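Local coordinates for peptidyl-tRNA hydrolase (Sulfolobus solfataricus, PDB 1XTY), which hydrolyses the ester bond of peptidyl-tRNAs, probably including those that drop off the ribosome during protein synthesis, releasing an N-acyl amino acid and tRNA, at the interface of chains A and B. Sequence-based numbering; all coordinates share one arbitrary frame. Chains: chain A/B, Peptidyl-tRNA hydrolase.

Contact 1 and contact 2 are two stretches of one two-fold symmetric homodimer interface, and the centres of their C-alpha atoms lie about 17 Å apart. Both use helix 16-35 of each chain: contact 1 takes its first turns, contact 2 the part from residue 24 to 32. To this shared helix pair contact 1 adds the loop residue A:Met14 and the C-terminal A:Leu120, and contact 2 adds helix 40-51, A:Gln54 and the start of strand 56-61. Pairing along much of the helix, mainly through carbon contacts and with direct polar bonds at contact 2, probably helps set how the two subunits are placed against each other.

Contact 1: the interface of chains A and B. Residues chain A 14, 16, 19, 120; chain B 16-17, 20.
B:Lys16, the first residue of helix 16-35 in chain B, lies across A:Ile19 and beside A:Lys16 of the same helix in chain A, in the homodimer interface of this PTH2-family enzyme. From CB, its CG stands anti to the carbonyl carbon (chi1 -85°), and beyond it the chain runs fully extended, a straight hydrocarbon rod laid over the partner. CG of B:Lys16 packs against CB of A:Lys16 at 4.0 Å. CD of B:Lys16 then rests on CD1 of A:Ile19, the tip of the isoleucine, at 3.9 Å, and the two side chains cross at about a right angle. CE of B:Lys16 passes CD1 of A:Ile19 at 4.2 Å. NZ of B:Lys16, the amine end, lies 4.2 Å from both CD1 of A:Ile19 and the carbonyl O of A:Met14, too far from the latter for a hydrogen bond, so it is the methylene groups of this lysine that carry the contact.

A:Lys16, its counterpart in the other chain, behaves differently: its CG sits between the backbone N and the carbonyl carbon (chi1 64°), and the extended chain leads away from B:Lys16, leaving CB as the touching atom. The two lysines thus do not copy each other's rotamer, a local departure from the two-fold. A:Leu120, the C-terminal residue, turns CD2 towards CA of B:Gly17, a loose approach. No direct polar bond spans the patch. A water joins the chains instead: it lies 2.9 Å from B:Gly17 N, in the first turn of its helix, with 161° at the hydrogen, and the same water lies 2.9 Å from the carbonyl O of A:Leu120.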
# COMPACT_ATOMS: atom_id res chain seq x y z
N MET A 14 16.20 -3.78 -3.72
CA MET A 14 15.14 -2.77 -3.70
C MET A 14 15.39 -1.75 -2.60
O MET A 14 15.61 -2.11 -1.45
CB MET A 14 13.78 -3.43 -3.47
CG MET A 14 13.35 -4.41 -4.54
SD MET A 14 11.63 -4.93 -4.31
CE MET A 14 11.81 -6.21 -3.08
N LYS A 16 14.26 1.48 -0.09
CA LYS A 16 13.05 1.61 0.72
C LYS A 16 11.88 2.20 -0.06
O LYS A 16 10.73 1.84 0.17
CB LYS A 16 13.33 2.43 1.98
CG LYS A 16 13.71 3.87 1.75
CD LYS A 16 14.04 4.54 3.08
CE LYS A 16 14.43 6.00 2.90
NZ LYS A 16 14.76 6.65 4.21
N ILE A 19 10.55 -0.68 -2.18
CA ILE A 19 9.83 -1.62 -1.33
C ILE A 19 8.44 -1.10 -0.97
O ILE A 19 7.46 -1.84 -1.03
CB ILE A 19 10.61 -1.90 -0.02
CG1 ILE A 19 11.87 -2.72 -0.32
CG2 ILE A 19 9.72 -2.65 0.98
CD1 ILE A 19 12.70 -3.04 0.90
N LEU A 120 10.24 -7.36 8.19
CA LEU A 120 11.13 -6.62 7.30
C LEU A 120 11.70 -5.42 8.06
O LEU A 120 11.14 -5.10 9.13
CB LEU A 120 10.36 -6.13 6.07
CG LEU A 120 11.16 -5.32 5.05
CD1 LEU A 120 12.18 -6.22 4.36
CD2 LEU A 120 10.21 -4.71 4.03
N LYS B 16 12.37 0.62 7.24
CA LYS B 16 11.84 0.12 5.97
C LYS B 16 10.41 -0.40 6.06
O LYS B 16 9.53 0.03 5.31
CB LYS B 16 12.72 -1.00 5.42
CG LYS B 16 13.93 -0.56 4.62
CD LYS B 16 14.65 -1.78 4.05
CE LYS B 16 15.79 -1.39 3.13
NZ LYS B 16 16.48 -2.59 2.58
N GLY B 17 10.21 -1.36 6.95
CA GLY B 17 8.90 -1.96 7.12
C GLY B 17 7.83 -0.98 7.56
O GLY B 17 6.69 -1.05 7.09
N ALA B 20 6.87 1.20 4.60
CA ALA B 20 6.06 0.43 3.66
C ALA B 20 4.63 0.29 4.15
O ALA B 20 3.68 0.41 3.38
CB ALA B 20 6.68 -0.95 3.44
O HOH W 1 11.99 -2.36 9.07

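Contact 2: the interface of chains A and B. Residues chain A 27-28, 31, 49-50, 54, 56; chain B 24-25, 28-29, 32.
A:Gln54 and B:Val28 meet in a helix-packing homodimer interface, mostly apolar with a small polar cluster around A:Gln54, which holds helix 16-35 of chain B against the same helix, helix 40-51 and strand 56-61 of chain A. The side chain of A:Gln54 is extended beyond CG and runs antiparallel beside B:Val28, bringing its amide alongside the imidazole of B:His25, turned steeply to it. Amide and imidazole planes are 74° apart, with CD of A:Gln54 3.6 Å from CE1 of B:His25. NE2 of A:Gln54 donates to the hydroxyl OG1 of B:Thr29 at 3.2 Å, 152° at the hydrogen, the acceptor tilted from the amide plane. That hydroxyl in turn donates to the carbonyl O of B:His25, one helical turn back, which directs its hydrogen and leaves the oxygen to accept from the amide. The bond from B:His25 ND1 to A:Gln54 OE1 is weak, strongly bent at 3.3 Å.

B:Val28 fills the apolar centre with both branches. CG2 of B:Val28 meets CB of A:Ala27 at 3.8 Å, while CG1 of B:Val28, anti to the backbone N (chi1 171°), lies 4.1 Å from CG2 of A:Val31 and meets the indole of A:Trp49 tip to tip at CZ3. Farther along, CD2 of A:Leu50 faces CG2 of B:Val32. At the other end A:Lys56 bends at chi3 and chi4: CE of A:Lys56 packs 3.8 Å from CB of B:Ala24, and NZ of A:Lys56 donates to the carbonyl O of A:Gln54 at 3.0 Å, steadying the backbone that presents the glutamine. The site joins the two subunits of the hydrolase through valine packing and, with the polar contacts of A:Gln54, probably helps set their register.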
# COMPACT_ATOMS: atom_id res chain seq x y z
N ALA A 27 -1.05 -4.61 -1.50
CA ALA A 27 -2.23 -4.29 -0.71
C ALA A 27 -3.43 -3.83 -1.54
O ALA A 27 -4.55 -4.29 -1.32
CB ALA A 27 -1.89 -3.24 0.35
N VAL A 28 -3.19 -2.93 -2.49
CA VAL A 28 -4.27 -2.43 -3.33
C VAL A 28 -4.86 -3.53 -4.21
O VAL A 28 -6.08 -3.64 -4.35
CB VAL A 28 -3.80 -1.25 -4.21
CG1 VAL A 28 -4.90 -0.86 -5.19
CG2 VAL A 28 -3.44 -0.06 -3.32
N VAL A 31 -7.18 -5.74 -2.02
CA VAL A 31 -8.43 -5.06 -1.72
C VAL A 31 -9.36 -4.97 -2.93
O VAL A 31 -10.55 -5.29 -2.84
CB VAL A 31 -8.14 -3.65 -1.14
CG1 VAL A 31 -9.42 -2.84 -1.03
CG2 VAL A 31 -7.51 -3.79 0.24
N TRP A 49 -11.45 -5.72 8.65
CA TRP A 49 -10.07 -5.26 8.60
C TRP A 49 -10.02 -3.73 8.56
O TRP A 49 -9.23 -3.11 9.25
CB TRP A 49 -9.39 -5.84 7.36
CG TRP A 49 -7.96 -5.46 7.19
CD1 TRP A 49 -6.92 -5.78 8.02
CD2 TRP A 49 -7.39 -4.74 6.09
NE1 TRP A 49 -5.74 -5.31 7.49
CE2 TRP A 49 -6.00 -4.68 6.31
CE3 TRP A 49 -7.93 -4.16 4.93
CZ2 TRP A 49 -5.13 -4.05 5.41
CZ3 TRP A 49 -7.06 -3.53 4.04
CH2 TRP A 49 -5.68 -3.48 4.28
N LEU A 50 -10.88 -3.14 7.73
CA LEU A 50 -10.92 -1.69 7.62
C LEU A 50 -11.36 -1.08 8.96
O LEU A 50 -10.81 -0.08 9.40
CB LEU A 50 -11.87 -1.28 6.50
CG LEU A 50 -11.40 -1.69 5.09
CD1 LEU A 50 -12.53 -1.51 4.09
CD2 LEU A 50 -10.18 -0.88 4.69
N GLN A 54 -6.89 -1.44 9.42
CA GLN A 54 -6.03 -2.02 8.39
C GLN A 54 -4.69 -2.57 8.88
O GLN A 54 -3.65 -2.32 8.27
CB GLN A 54 -5.74 -0.98 7.30
CG GLN A 54 -6.95 -0.48 6.55
CD GLN A 54 -6.58 0.65 5.60
OE1 GLN A 54 -5.58 0.58 4.89
NE2 GLN A 54 -7.40 1.69 5.57
N LYS A 56 -1.40 -4.45 9.32
CA LYS A 56 -0.57 -5.14 8.34
C LYS A 56 0.70 -5.68 8.98
O LYS A 56 1.23 -5.10 9.92
CB LYS A 56 -0.17 -4.20 7.21
CG LYS A 56 -1.30 -3.77 6.30
CD LYS A 56 -0.82 -2.74 5.30
CE LYS A 56 -1.55 -1.42 5.46
NZ LYS A 56 -1.46 -0.89 6.84
N ALA B 24 1.28 1.85 2.29
CA ALA B 24 0.19 0.95 1.92
C ALA B 24 -1.11 1.42 2.57
O ALA B 24 -2.19 1.26 2.00
CB ALA B 24 0.51 -0.49 2.35
N HIS B 25 -1.00 1.99 3.76
CA HIS B 25 -2.16 2.50 4.49
C HIS B 25 -2.75 3.68 3.70
O HIS B 25 -3.97 3.77 3.53
CB HIS B 25 -1.74 2.96 5.89
CG HIS B 25 -2.88 3.16 6.83
ND1 HIS B 25 -4.20 3.08 6.44
CD2 HIS B 25 -2.90 3.45 8.15
CE1 HIS B 25 -4.98 3.31 7.48
NE2 HIS B 25 -4.22 3.53 8.53
N VAL B 28 -4.37 2.29 0.30
CA VAL B 28 -5.65 1.60 0.49
C VAL B 28 -6.75 2.56 0.93
O VAL B 28 -7.88 2.47 0.46
CB VAL B 28 -5.52 0.45 1.53
CG1 VAL B 28 -6.91 -0.10 1.88
CG2 VAL B 28 -4.66 -0.67 0.95
N THR B 29 -6.42 3.49 1.83
CA THR B 29 -7.41 4.45 2.30
C THR B 29 -7.95 5.27 1.13
O THR B 29 -9.15 5.52 1.03
CB THR B 29 -6.82 5.38 3.38
OG1 THR B 29 -6.59 4.62 4.57
CG2 THR B 29 -7.77 6.53 3.70
N VAL B 32 -10.21 2.89 -1.21
CA VAL B 32 -11.48 2.60 -0.56
C VAL B 32 -12.38 3.84 -0.51
O VAL B 32 -13.58 3.77 -0.81
CB VAL B 32 -11.26 2.06 0.89
CG1 VAL B 32 -12.59 1.93 1.62
CG2 VAL B 32 -10.57 0.69 0.82